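Local coordinates for protein thymidylate synthase ThyX (Streptomyces cacaoi subsp. asoensis, PDB 4P5A) that probably catalyses the flavin-dependent reductive methylation of dUMP (or UMP) at the uracil ring, working as a homotetramer with methylenetetrahydrofolate as the methyl donor, at residues Asp11-Glu15 against Met211-Met216; Asn68-Val74 against Leu177-Ala183; His83-His87 against Phe189-Arg193; His87-Ser91 against Ala185-Phe189. All coordinates share one frame; numbering follows the deposited sequence. Where two conformers were deposited one is given.

Interaction 1 of 4, residues Asp11-Glu15 against Met211-Met216; sequences DITVE and MVAEQM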
# COMPACT_ATOMS: atom_id res chain seq x y z
N ASP B 11 -18.34 -26.33 -4.22
CA ASP B 11 -18.46 -25.50 -3.01
C ASP B 11 -17.23 -24.57 -2.95
O ASP B 11 -16.17 -24.87 -3.50
CB ASP B 11 -18.52 -26.33 -1.73
CG ASP B 11 -17.34 -27.30 -1.58
OD1 ASP B 11 -16.67 -27.65 -2.59
OD2 ASP B 11 -17.06 -27.73 -0.44
N ILE B 12 -17.44 -23.46 -2.30
CA ILE B 12 -16.35 -22.50 -2.11
C ILE B 12 -16.42 -22.24 -0.63
O ILE B 12 -17.51 -21.91 -0.14
CB ILE B 12 -16.76 -21.22 -2.75
CG1 ILE B 12 -16.99 -21.35 -4.25
CG2 ILE B 12 -15.60 -20.25 -2.59
CD1 ILE B 12 -15.83 -21.49 -4.99
N THR B 13 -15.35 -22.50 0.08
CA THR B 13 -15.46 -22.43 1.54
C THR B 13 -14.58 -21.35 2.13
O THR B 13 -13.52 -21.02 1.61
CB THR B 13 -15.13 -23.71 2.20
OG1 THR B 13 -13.77 -23.95 2.07
CG2 THR B 13 -15.91 -24.91 1.58
N VAL B 14 -15.08 -20.76 3.19
CA VAL B 14 -14.42 -19.65 3.92
C VAL B 14 -14.62 -19.99 5.39
O VAL B 14 -15.77 -20.30 5.86
CB VAL B 14 -15.11 -18.32 3.63
CG1 VAL B 14 -14.62 -17.27 4.58
CG2 VAL B 14 -14.87 -17.85 2.17
N GLU B 15 -13.51 -20.03 6.13
CA GLU B 15 -13.63 -20.20 7.62
C GLU B 15 -12.88 -19.07 8.25
O GLU B 15 -11.77 -18.81 7.86
CB GLU B 15 -12.97 -21.52 8.05
CG GLU B 15 -13.70 -22.76 7.45
CD GLU B 15 -12.78 -24.01 7.41
OE1 GLU B 15 -12.83 -24.71 6.35
OE2 GLU B 15 -12.00 -24.21 8.41
N MET B 211 -19.48 -15.54 -3.79
CA MET B 211 -19.67 -16.54 -2.71
C MET B 211 -18.65 -16.45 -1.60
O MET B 211 -18.99 -16.64 -0.42
CB MET B 211 -19.68 -17.94 -3.32
CG MET B 211 -20.85 -18.12 -4.35
SD MET B 211 -20.56 -19.64 -5.31
CE MET B 211 -20.62 -20.90 -4.03
N VAL B 212 -17.40 -16.19 -1.96
CA VAL B 212 -16.36 -15.94 -0.94
C VAL B 212 -16.77 -14.76 -0.13
O VAL B 212 -16.71 -14.79 1.15
CB VAL B 212 -14.97 -15.68 -1.62
CG1 VAL B 212 -13.91 -15.22 -0.56
CG2 VAL B 212 -14.48 -16.97 -2.40
N ALA B 213 -17.05 -13.63 -0.84
CA ALA B 213 -17.36 -12.37 -0.14
C ALA B 213 -18.57 -12.55 0.81
O ALA B 213 -18.55 -11.98 1.90
CB ALA B 213 -17.72 -11.28 -1.16
N GLU B 214 -19.64 -13.26 0.39
CA GLU B 214 -20.82 -13.35 1.28
C GLU B 214 -20.49 -14.10 2.57
O GLU B 214 -20.96 -13.74 3.64
CB GLU B 214 -22.02 -14.07 0.52
CG GLU B 214 -22.50 -13.19 -0.59
CD GLU B 214 -23.45 -13.91 -1.60
OE1 GLU B 214 -23.40 -15.20 -1.71
OE2 GLU B 214 -24.21 -13.15 -2.25
N GLN B 215 -19.63 -15.08 2.48
CA GLN B 215 -19.30 -15.82 3.68
C GLN B 215 -18.40 -15.01 4.60
O GLN B 215 -18.48 -15.14 5.82
CB GLN B 215 -18.65 -17.17 3.30
CG GLN B 215 -19.63 -18.13 2.56
CD GLN B 215 -18.86 -19.44 2.21
OE1 GLN B 215 -18.30 -20.11 3.09
NE2 GLN B 215 -18.74 -19.72 0.94
N MET B 216 -17.49 -14.23 4.00
CA MET B 216 -16.66 -13.39 4.82
C MET B 216 -17.57 -12.42 5.54
O MET B 216 -17.36 -12.06 6.69
CB MET B 216 -15.65 -12.60 3.92
CG MET B 216 -14.53 -13.56 3.54
SD MET B 216 -13.47 -12.63 2.37
CE MET B 216 -12.09 -13.78 2.17
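Ile-12 opens the contact with both branches at work. Its CG1 lies 3.7 Å from Met-211 CE, brought round by the bend at the end of the methionine (chi3 63°), while its CG2 presses on Val-212 CG2 at 3.5 Å, tighter than ordinary carbon packing. The carbonyl of Ile-12 is claimed by Gln-215, whose NE2 stands 2.7 Å from Ile-12 O in a nearly straight bond (166°); the oxygen lies in the plane of the amide, but the donor sits above the carbonyl plane. Past Thr-13, the same amide meets Val-14 N weakly through Gln-215 OE1, where the loop enters strand 13-20. Val-14 sets CG2 beside Val-212 CG1 and CG1 3.9 Å from Met-216 CG. Strand 13-15 and helix 211-216 run at 26°, their axes 8.0 Å apart at closest. Thr-13 and Glu-15 pair with Arg-75 and Leu-73 of strand 69-77, while Ala-213 and Met-216 carry the helix against helix 183-193.

Interaction 2 of 4, residues Asn68-Val74 against Leu177-Ala183; sequences NSMTFLV and LYATCNA. With FAD (flavin-adenine dinucleotide), chain L.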
# COMPACT_ATOMS: atom_id res chain seq x y z
N ASN B 68 -7.70 -3.45 13.51
CA ASN B 68 -8.21 -4.76 13.84
C ASN B 68 -7.71 -5.74 12.85
O ASN B 68 -7.08 -5.30 11.87
CB ASN B 68 -9.77 -4.77 13.85
CG ASN B 68 -10.38 -4.10 12.61
OD1 ASN B 68 -11.00 -2.96 12.65
ND2 ASN B 68 -10.21 -4.72 11.58
N SER B 69 -8.05 -7.00 12.98
CA SER B 69 -7.59 -7.98 11.99
C SER B 69 -8.55 -9.16 11.93
O SER B 69 -9.13 -9.55 12.99
CB SER B 69 -6.21 -8.43 12.39
OG SER B 69 -5.71 -9.37 11.48
N MET B 70 -8.67 -9.73 10.76
CA MET B 70 -9.43 -10.98 10.63
C MET B 70 -8.66 -11.89 9.71
O MET B 70 -8.18 -11.41 8.66
CB MET B 70 -10.78 -10.68 9.96
CG MET B 70 -11.79 -10.06 11.01
SD MET B 70 -13.21 -9.33 10.06
CE MET B 70 -12.52 -7.71 9.41
N THR B 71 -8.59 -13.17 10.02
CA THR B 71 -7.83 -14.06 9.06
C THR B 71 -8.77 -15.15 8.62
O THR B 71 -9.37 -15.83 9.46
CB THR B 71 -6.66 -14.72 9.76
OG1 THR B 71 -5.66 -13.70 10.16
CG2 THR B 71 -5.96 -15.83 8.92
N PHE B 72 -8.89 -15.35 7.33
CA PHE B 72 -9.78 -16.36 6.76
C PHE B 72 -8.99 -17.47 6.10
O PHE B 72 -8.00 -17.20 5.40
CB PHE B 72 -10.67 -15.74 5.67
CG PHE B 72 -11.62 -14.72 6.20
CD1 PHE B 72 -12.78 -15.15 6.89
CD2 PHE B 72 -11.35 -13.37 6.08
CE1 PHE B 72 -13.72 -14.21 7.38
CE2 PHE B 72 -12.26 -12.41 6.58
CZ PHE B 72 -13.42 -12.85 7.24
N LEU B 73 -9.50 -18.68 6.19
CA LEU B 73 -9.02 -19.79 5.36
C LEU B 73 -10.02 -19.94 4.24
O LEU B 73 -11.25 -20.18 4.47
CB LEU B 73 -9.04 -21.13 6.19
CG LEU B 73 -8.61 -22.46 5.46
CD1 LEU B 73 -7.19 -22.38 4.92
CD2 LEU B 73 -8.62 -23.58 6.59
N VAL B 74 -9.52 -19.86 3.00
CA VAL B 74 -10.40 -19.86 1.85
C VAL B 74 -9.99 -21.03 0.94
O VAL B 74 -8.84 -21.23 0.65
CB VAL B 74 -10.18 -18.53 1.02
CG1 VAL B 74 -11.10 -18.53 -0.26
CG2 VAL B 74 -10.53 -17.29 1.92
N LEU B 177 -5.81 -20.95 0.80
CA LEU B 177 -4.89 -19.87 1.24
C LEU B 177 -5.46 -19.25 2.53
O LEU B 177 -6.65 -19.41 2.85
CB LEU B 177 -4.80 -18.74 0.14
CG LEU B 177 -6.09 -17.99 -0.14
CD1 LEU B 177 -5.70 -16.55 -0.72
CD2 LEU B 177 -7.01 -18.56 -1.22
N TYR B 178 -4.58 -18.55 3.28
CA TYR B 178 -5.01 -17.62 4.30
C TYR B 178 -5.10 -16.24 3.67
O TYR B 178 -4.21 -15.86 2.84
CB TYR B 178 -3.93 -17.57 5.37
CG TYR B 178 -4.10 -18.59 6.49
CD1 TYR B 178 -3.67 -18.30 7.81
CD2 TYR B 178 -4.61 -19.85 6.24
CE1 TYR B 178 -3.75 -19.32 8.85
CE2 TYR B 178 -4.68 -20.86 7.24
CZ TYR B 178 -4.26 -20.54 8.57
OH TYR B 178 -4.41 -21.60 9.49
N ALA B 179 -6.11 -15.50 4.07
CA ALA B 179 -6.37 -14.10 3.57
C ALA B 179 -6.73 -13.30 4.84
O ALA B 179 -7.69 -13.67 5.60
CB ALA B 179 -7.56 -14.06 2.58
N THR B 180 -5.89 -12.31 5.13
CA THR B 180 -6.04 -11.49 6.34
C THR B 180 -6.35 -10.01 5.94
O THR B 180 -5.75 -9.47 5.03
CB THR B 180 -4.72 -11.58 7.25
OG1 THR B 180 -4.62 -12.94 7.76
CG2 THR B 180 -4.80 -10.62 8.45
N CYS B 181 -7.32 -9.39 6.64
CA CYS B 181 -7.75 -8.01 6.26
C CYS B 181 -8.10 -7.33 7.56
O CYS B 181 -8.30 -8.01 8.58
CB CYS B 181 -9.06 -8.01 5.35
SG CYS B 181 -10.35 -8.95 6.05
N ASN B 182 -8.04 -6.02 7.54
CA ASN B 182 -8.74 -5.25 8.58
C ASN B 182 -10.16 -4.92 8.05
O ASN B 182 -10.48 -5.16 6.86
CB ASN B 182 -7.96 -4.02 9.01
CG ASN B 182 -7.72 -3.04 7.86
OD1 ASN B 182 -8.68 -2.66 7.17
ND2 ASN B 182 -6.42 -2.64 7.60
N ALA B 183 -11.01 -4.36 8.94
CA ALA B 183 -12.41 -4.20 8.52
C ALA B 183 -12.56 -3.16 7.39
O ALA B 183 -13.48 -3.26 6.56
CB ALA B 183 -13.24 -3.68 9.74
PA FAD L . -4.60 6.68 1.69
O1A FAD L . -4.07 7.22 0.52
O2A FAD L . -3.63 6.37 2.75
O5B FAD L . -5.27 5.28 1.24
C5B FAD L . -6.07 5.28 0.16
C4B FAD L . -7.17 4.14 0.29
O4B FAD L . -6.31 2.97 0.18
C3B FAD L . -7.87 4.01 1.63
O3B FAD L . -9.03 4.84 1.47
C2B FAD L . -8.24 2.55 1.69
O2B FAD L . -9.35 2.23 0.78
C1B FAD L . -6.93 1.98 1.14
N9A FAD L . -5.92 1.67 2.19
C8A FAD L . -4.62 2.10 2.22
N7A FAD L . -4.00 1.46 3.26
C5A FAD L . -4.90 0.66 3.89
C6A FAD L . -4.81 -0.17 5.00
N6A FAD L . -3.67 -0.37 5.65
N1A FAD L . -5.93 -0.87 5.37
C2A FAD L . -7.06 -0.74 4.68
N3A FAD L . -7.17 0.06 3.56
C4A FAD L . -6.10 0.79 3.18
N1 FAD L . -6.41 11.46 10.86
C2 FAD L . -6.17 11.30 12.15
O2 FAD L . -5.22 10.59 12.53
N3 FAD L . -7.01 11.87 13.11
C4 FAD L . -8.11 12.60 12.76
O4 FAD L . -8.85 13.09 13.66
C4X FAD L . -8.39 12.80 11.38
N5 FAD L . -9.48 13.51 10.99
C5X FAD L . -9.62 13.82 9.62
C6 FAD L . -10.64 14.73 9.18
C7 FAD L . -10.69 15.03 7.79
C7M FAD L . -11.85 16.01 7.37
C8 FAD L . -9.79 14.51 6.84
C8M FAD L . -9.81 14.74 5.30
C9 FAD L . -8.80 13.64 7.30
C9A FAD L . -8.74 13.29 8.65
N10 FAD L . -7.67 12.45 9.09
C10 FAD L . -7.52 12.23 10.42
C1' FAD L . -6.75 11.78 8.14
C2' FAD L . -7.51 10.49 7.60
O2' FAD L . -7.79 9.52 8.64
C3' FAD L . -6.64 9.79 6.56
O3' FAD L . -5.36 9.51 7.14
C4' FAD L . -6.42 10.67 5.30
O4' FAD L . -7.65 11.25 4.93
C5' FAD L . -5.94 9.83 4.14
O5' FAD L . -7.10 9.01 3.71
P FAD L . -6.87 7.47 3.29
O1P FAD L . -6.35 6.67 4.40
O2P FAD L . -8.27 7.06 2.86
O3P FAD L . -5.85 7.59 2.09
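Two threonine hydroxyls meet between the two strands: Thr-71 OG1 and Thr-180 OG1 are hydrogen-bonded at 2.7 Å in a non-hydrogen-bonded antiparallel pair, each OG1 held beside its own backbone N (chi1 -66° and -67°). Thr-180 OG1 is also bonded to His-67 of the second subunit. On the same face Tyr-178 lies between Thr-71 and Leu-73, with Leu-73 CD1 at the ring edge, 3.7 Å from Tyr-178 CE2; its hydroxyl bonds to Ser-33 O of the second subunit. The other face is apolar. Cys-181 SG sits in the plane of the Phe-72 ring, at its edge and 4.0 Å from Phe-72 CE2, and the Met-70 chain, bent at its last torsion, puts CE 3.6 Å from Ala-183 CA. Six backbone bonds join the strands. Asn-182 N-caps helix 183-193 through OD1, while its ND2 points almost straight (178°) at N1A of an FAD, 2.9 Å away. Using both ends of one amide probably limits its rotation and is consistent with recognition of the adenine N1 acceptor.

Interaction 3 of 4, residues His83-His87 against Phe189-Arg193; sequences HLMRH and FLSLR. With 5BU (5-bromo-uridine-5'-monophosphate), chain F.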
# COMPACT_ATOMS: atom_id res chain seq x y z
N HIS B 83 -9.18 -13.29 -8.43
CA HIS B 83 -9.98 -12.12 -8.09
C HIS B 83 -9.67 -11.64 -6.65
O HIS B 83 -9.47 -10.45 -6.48
CB HIS B 83 -11.48 -12.40 -8.28
CG HIS B 83 -11.79 -12.83 -9.67
ND1 HIS B 83 -13.02 -13.37 -10.03
CD2 HIS B 83 -11.06 -12.75 -10.81
CE1 HIS B 83 -13.02 -13.61 -11.33
NE2 HIS B 83 -11.86 -13.19 -11.84
N LEU B 84 -9.67 -12.57 -5.72
CA LEU B 84 -9.40 -12.22 -4.28
C LEU B 84 -8.03 -11.55 -4.20
O LEU B 84 -7.91 -10.51 -3.51
CB LEU B 84 -9.36 -13.51 -3.44
CG LEU B 84 -8.96 -13.26 -1.98
CD1 LEU B 84 -9.88 -12.23 -1.31
CD2 LEU B 84 -9.18 -14.61 -1.26
N MET B 85 -7.02 -12.13 -4.89
CA MET B 85 -5.68 -11.57 -4.69
C MET B 85 -5.34 -10.26 -5.38
O MET B 85 -4.23 -9.74 -5.21
CB MET B 85 -4.68 -12.61 -5.06
CG MET B 85 -4.81 -13.75 -3.95
SD MET B 85 -3.60 -15.14 -4.17
CE MET B 85 -2.30 -14.25 -3.62
N ARG B 86 -6.27 -9.73 -6.15
CA ARG B 86 -6.08 -8.40 -6.64
C ARG B 86 -6.19 -7.28 -5.54
O ARG B 86 -5.76 -6.12 -5.77
CB ARG B 86 -7.09 -8.03 -7.73
CG ARG B 86 -6.92 -8.94 -8.97
CD ARG B 86 -5.45 -8.83 -9.55
NE ARG B 86 -5.14 -7.41 -9.94
CZ ARG B 86 -5.46 -6.85 -11.11
NH1 ARG B 86 -5.17 -5.57 -11.32
NH2 ARG B 86 -6.13 -7.51 -12.08
N HIS B 87 -6.72 -7.63 -4.37
CA HIS B 87 -6.95 -6.59 -3.36
C HIS B 87 -5.69 -6.37 -2.55
O HIS B 87 -5.36 -7.18 -1.66
CB HIS B 87 -8.17 -7.02 -2.53
CG HIS B 87 -9.41 -7.05 -3.37
ND1 HIS B 87 -10.32 -6.01 -3.37
CD2 HIS B 87 -9.90 -7.98 -4.23
CE1 HIS B 87 -11.31 -6.29 -4.22
NE2 HIS B 87 -11.09 -7.48 -4.73
N PHE B 189 -13.44 -4.43 -0.15
CA PHE B 189 -13.57 -5.65 -0.95
C PHE B 189 -15.07 -6.02 -1.12
O PHE B 189 -15.49 -6.34 -2.23
CB PHE B 189 -12.85 -6.74 -0.21
CG PHE B 189 -13.12 -8.14 -0.68
CD1 PHE B 189 -14.06 -8.95 -0.05
CD2 PHE B 189 -12.37 -8.69 -1.74
CE1 PHE B 189 -14.30 -10.30 -0.49
CE2 PHE B 189 -12.57 -10.09 -2.13
CZ PHE B 189 -13.58 -10.85 -1.50
N LEU B 190 -15.86 -5.85 -0.06
CA LEU B 190 -17.29 -6.26 -0.14
C LEU B 190 -18.00 -5.30 -1.13
O LEU B 190 -18.90 -5.75 -1.83
CB LEU B 190 -18.00 -6.19 1.23
CG LEU B 190 -17.48 -7.28 2.22
CD1 LEU B 190 -18.13 -7.06 3.51
CD2 LEU B 190 -17.82 -8.72 1.71
N SER B 191 -17.63 -4.03 -1.15
CA SER B 191 -18.31 -3.05 -2.08
C SER B 191 -18.07 -3.48 -3.48
O SER B 191 -18.93 -3.31 -4.34
CB SER B 191 -17.75 -1.66 -1.87
OG SER B 191 -18.48 -0.69 -2.60
N LEU B 192 -16.94 -4.10 -3.75
CA LEU B 192 -16.63 -4.45 -5.20
C LEU B 192 -17.03 -5.91 -5.55
O LEU B 192 -17.31 -6.23 -6.69
CB LEU B 192 -15.10 -4.33 -5.43
CG LEU B 192 -14.60 -2.93 -5.46
CD1 LEU B 192 -12.96 -2.98 -5.31
CD2 LEU B 192 -15.06 -2.23 -6.79
N ARG B 193 -17.00 -6.81 -4.57
CA ARG B 193 -17.12 -8.27 -4.81
C ARG B 193 -18.50 -8.80 -4.36
O ARG B 193 -18.68 -10.02 -4.26
CB ARG B 193 -16.02 -9.08 -4.13
CG ARG B 193 -14.66 -8.67 -4.60
CD ARG B 193 -14.44 -8.78 -6.14
NE ARG B 193 -12.98 -8.55 -6.49
CZ ARG B 193 -12.54 -8.72 -7.74
NH1 ARG B 193 -13.42 -9.09 -8.75
NH2 ARG B 193 -11.24 -8.56 -8.00
P 5BU F . -10.62 -12.77 -15.62
OP1 5BU F . -9.85 -13.58 -16.64
OP2 5BU F . -11.64 -11.78 -16.21
OP3 5BU F . -11.24 -13.64 -14.47
O5' 5BU F . -9.51 -11.82 -14.88
C5' 5BU F . -8.52 -11.27 -15.64
C4' 5BU F . -7.62 -10.35 -14.65
O4' 5BU F . -8.48 -9.27 -14.14
C3' 5BU F . -7.17 -11.11 -13.41
O3' 5BU F . -5.96 -10.50 -12.87
C2' 5BU F . -8.31 -10.81 -12.45
O2' 5BU F . -7.85 -10.92 -11.08
C1' 5BU F . -8.82 -9.43 -12.79
N1 5BU F . -10.30 -9.29 -12.74
C2 5BU F . -10.92 -9.43 -11.50
O2 5BU F . -10.17 -9.52 -10.51
N3 5BU F . -12.26 -9.47 -11.35
C4 5BU F . -13.08 -9.36 -12.48
O4 5BU F . -14.28 -9.39 -12.35
C5 5BU F . -12.42 -9.22 -13.72
C6 5BU F . -11.08 -9.22 -13.92
BR 5BU F . -13.52 -8.85 -15.27
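His-87 and Phe-189 make the tight end of this contact. The ring planes stand 74° apart in an edge-to-face pair, with Phe-189 CD2 over the centre of the imidazole, 3.5 Å from His-87 NE2. Leu-84 CD1 closes on Phe-189 CE2 at 3.5 Å, where Ile-209 and Ala-213 of helix 207-223 continue the packing. Arg-193 reaches the imidazole by its edge: NE gives a nearly straight bond (168°) to His-87 NE2 at 2.8 Å, almost in the ring plane, although ring and guanidinium are turned 61° apart. Arg-193 CG lies over the Phe-189 face; beyond it the chain bends at chi2, then runs extended and takes the guanidinium to the nucleotide.

Beyond it protein packing gives way to ligand. 5BU N3 lies over one face of the His-83 ring, toward its rim, and His-83 NE2 bonds the phosphate oxygen OP3 of 5BU at 2.7 Å, while Arg-86 NH2 bonds both 5BU O3' and a flavin oxygen. Residues of the fourth subunit complete the nucleotide site. Arg-193 NH2 bonds 5BU O2 at 2.9 Å, and Arg-193 NH1 is 2.9 Å from 5BU N3. His-87 probably orients the guanidinium from the second shell, and the geometry is consistent with the predicted role of Arg-193 in ionising N3 of dUMP.

Interaction 4 of 4, residues His87-Ser91 against Ala185-Phe189; sequences HRTWS and ALMHF. With FAD (flavin-adenine dinucleotide), chain H.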
# COMPACT_ATOMS: atom_id res chain seq x y z
N HIS B 87 -6.72 -7.63 -4.37
CA HIS B 87 -6.95 -6.59 -3.36
C HIS B 87 -5.69 -6.37 -2.55
O HIS B 87 -5.36 -7.18 -1.66
CB HIS B 87 -8.17 -7.02 -2.53
CG HIS B 87 -9.41 -7.05 -3.37
ND1 HIS B 87 -10.32 -6.01 -3.37
CD2 HIS B 87 -9.90 -7.98 -4.23
CE1 HIS B 87 -11.31 -6.29 -4.22
NE2 HIS B 87 -11.09 -7.48 -4.73
N ARG B 88 -4.90 -5.35 -2.90
CA ARG B 88 -3.54 -5.17 -2.43
C ARG B 88 -3.44 -4.74 -1.00
O ARG B 88 -2.34 -4.81 -0.41
CB ARG B 88 -2.88 -4.05 -3.33
CG ARG B 88 -2.63 -4.59 -4.71
CD ARG B 88 -2.38 -3.31 -5.64
NE ARG B 88 -3.59 -2.48 -5.78
CZ ARG B 88 -3.60 -1.38 -6.58
NH1 ARG B 88 -2.44 -1.00 -7.19
NH2 ARG B 88 -4.73 -0.71 -6.75
N THR B 89 -4.58 -4.36 -0.41
CA THR B 89 -4.54 -3.99 1.01
C THR B 89 -4.65 -5.21 1.95
O THR B 89 -4.66 -5.02 3.14
CB THR B 89 -5.73 -3.12 1.35
OG1 THR B 89 -6.95 -3.60 0.73
CG2 THR B 89 -5.56 -1.80 0.66
N TRP B 90 -4.78 -6.41 1.39
CA TRP B 90 -4.88 -7.63 2.21
C TRP B 90 -3.50 -8.33 2.28
O TRP B 90 -2.57 -7.95 1.54
CB TRP B 90 -5.81 -8.61 1.48
CG TRP B 90 -7.30 -8.20 1.54
CD1 TRP B 90 -7.87 -7.01 1.13
CD2 TRP B 90 -8.33 -9.07 1.92
NE1 TRP B 90 -9.28 -7.12 1.29
CE2 TRP B 90 -9.55 -8.37 1.81
CE3 TRP B 90 -8.32 -10.36 2.47
CZ2 TRP B 90 -10.80 -8.97 2.13
CZ3 TRP B 90 -9.58 -10.99 2.82
CH2 TRP B 90 -10.81 -10.24 2.65
N SER B 91 -3.39 -9.33 3.16
CA SER B 91 -2.23 -10.19 3.22
C SER B 91 -2.70 -11.57 2.85
O SER B 91 -3.77 -11.98 3.27
CB SER B 91 -1.71 -10.24 4.68
OG SER B 91 -1.17 -8.89 4.93
N ALA B 185 -10.43 -2.70 4.87
CA ALA B 185 -10.07 -3.43 3.65
C ALA B 185 -11.18 -4.42 3.32
O ALA B 185 -11.46 -4.62 2.15
CB ALA B 185 -8.76 -4.18 3.89
N LEU B 186 -11.79 -5.06 4.30
CA LEU B 186 -12.90 -5.97 4.05
C LEU B 186 -14.07 -5.16 3.45
O LEU B 186 -14.65 -5.66 2.46
CB LEU B 186 -13.37 -6.69 5.36
CG LEU B 186 -14.52 -7.69 5.10
CD1 LEU B 186 -14.15 -8.79 4.09
CD2 LEU B 186 -14.83 -8.30 6.45
N MET B 187 -14.39 -3.99 4.00
CA MET B 187 -15.52 -3.21 3.42
C MET B 187 -15.23 -2.81 1.98
O MET B 187 -16.17 -2.84 1.14
CB MET B 187 -15.85 -1.96 4.34
CG MET B 187 -16.63 -2.43 5.57
SD MET B 187 -17.08 -0.98 6.53
CE MET B 187 -15.53 -0.55 7.44
N HIS B 188 -14.00 -2.47 1.69
CA HIS B 188 -13.70 -2.05 0.27
C HIS B 188 -13.85 -3.26 -0.64
O HIS B 188 -14.44 -3.17 -1.74
CB HIS B 188 -12.29 -1.47 0.24
CG HIS B 188 -11.93 -0.87 -1.09
ND1 HIS B 188 -12.08 0.47 -1.36
CD2 HIS B 188 -11.46 -1.45 -2.21
CE1 HIS B 188 -11.69 0.71 -2.60
NE2 HIS B 188 -11.38 -0.45 -3.17
N PHE B 189 -13.44 -4.43 -0.15
CA PHE B 189 -13.57 -5.65 -0.95
C PHE B 189 -15.07 -6.02 -1.12
O PHE B 189 -15.49 -6.34 -2.23
CB PHE B 189 -12.85 -6.74 -0.21
CG PHE B 189 -13.12 -8.14 -0.68
CD1 PHE B 189 -14.06 -8.95 -0.05
CD2 PHE B 189 -12.37 -8.69 -1.74
CE1 PHE B 189 -14.30 -10.30 -0.49
CE2 PHE B 189 -12.57 -10.09 -2.13
CZ PHE B 189 -13.58 -10.85 -1.50
PA FAD H . -7.01 -2.62 -3.60
O1A FAD H . -7.38 -3.29 -2.35
O2A FAD H . -5.92 -3.07 -4.42
O5B FAD H . -6.83 -1.10 -3.29
C5B FAD H . -7.84 -0.37 -2.49
C4B FAD H . -7.72 1.11 -2.73
O4B FAD H . -6.39 1.53 -2.38
C3B FAD H . -7.85 1.46 -4.18
O3B FAD H . -9.24 1.60 -4.55
C2B FAD H . -7.12 2.81 -4.28
O2B FAD H . -7.99 3.81 -3.64
C1B FAD H . -5.92 2.58 -3.31
N9A FAD H . -4.69 2.08 -3.96
C8A FAD H . -4.01 0.98 -3.60
N7A FAD H . -2.90 0.86 -4.32
C5A FAD H . -2.83 1.99 -5.14
C6A FAD H . -1.94 2.49 -6.12
N6A FAD H . -0.77 1.86 -6.44
N1A FAD H . -2.28 3.67 -6.74
C2A FAD H . -3.39 4.37 -6.41
N3A FAD H . -4.27 3.92 -5.48
C4A FAD H . -4.02 2.72 -4.89
N1 FAD H . -8.67 -6.11 -13.40
C2 FAD H . -7.94 -6.22 -14.55
O2 FAD H . -6.73 -6.40 -14.57
N3 FAD H . -8.61 -6.29 -15.75
C4 FAD H . -10.00 -6.23 -15.80
O4 FAD H . -10.52 -6.22 -16.95
C4X FAD H . -10.74 -6.09 -14.61
N5 FAD H . -12.14 -5.90 -14.58
C5X FAD H . -12.82 -5.96 -13.34
C6 FAD H . -14.23 -6.04 -13.21
C7 FAD H . -14.88 -6.07 -11.97
C7M FAD H . -16.41 -6.16 -12.02
C8 FAD H . -14.17 -6.09 -10.73
C8M FAD H . -14.87 -6.07 -9.33
C9 FAD H . -12.76 -6.03 -10.82
C9A FAD H . -12.10 -6.02 -12.11
N10 FAD H . -10.69 -5.96 -12.18
C10 FAD H . -10.05 -6.04 -13.42
C1' FAD H . -9.85 -6.02 -10.95
C2' FAD H . -9.83 -4.49 -10.51
O2' FAD H . -9.12 -3.64 -11.46
C3' FAD H . -9.02 -4.32 -9.20
O3' FAD H . -7.70 -4.90 -9.27
C4' FAD H . -9.77 -5.02 -7.94
O4' FAD H . -11.13 -4.78 -8.06
C5' FAD H . -9.18 -4.44 -6.63
O5' FAD H . -9.74 -3.12 -6.46
P FAD H . -8.76 -1.98 -5.87
O1P FAD H . -7.53 -1.75 -6.69
O2P FAD H . -9.63 -0.80 -5.72
O3P FAD H . -8.31 -2.55 -4.45
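Ala-185 O takes two donors: Phe-189 N within the helix at 3.0 Å and, weakly, Trp-90 NE1 at 3.4 Å. Trp-90 presents its six-membered edge to the Phe-189 face, planes 56° apart, with Trp-90 CZ2 3.7 Å from Phe-189 CG; this extends the His-87 pair into a three-ring cluster. Leu-186 CD1 touches Trp-90 CZ2 at 3.9 Å. Beside this apolar packing lie the FAD phosphates. Arg-88 NE reaches O2A at 2.8 Å in a practically straight bond (176°), and Arg-88 N reaches it at 2.9 Å. The bend at chi3 (-67°) turns the guanidinium so that its NH2 also meets O1P and its face lies over N7A of the adenine; NH2 has a salt bridge to Glu-66 of the third subunit as well. From the helix, His-188 NE2 bonds FAD O2P at 3.1 Å, and its ring carries the ribose C5B over one face. The type I turn from His-87 to Trp-90, set against helix 183-193, forms part of the FAD pyrophosphate site, which other subunits complete; it overlaps the Arg-His-Arg start (Arg-86 to Arg-88) of the ThyX signature motif.

Interactions 3 and 4 share His-87 and Phe-189, their centres about 7 Å apart, and between them helix 183-193 serves both the FAD pyrophosphate (His-188) and the nucleotide (Arg-193). Interaction 2 abuts interaction 4: Thr-180 N lies 2.8 Å from Ser-91 O, probably a hydrogen bond, and Cys-181 CB is 3.6 Å from Trp-90 CE2. Asn-182 of interaction 2 serves a different FAD from that held by Arg-88, as expected of cofactor sites built from three subunits. Interaction 1 packs on these rings from helix 207-223, without touching either ligand. Its Met-216 SD meets Trp-90 CH2 at 3.6 Å and Phe-189 CE1 at 3.8 Å, while Val-212 is about 12 Å from 5BU, side chain to ligand.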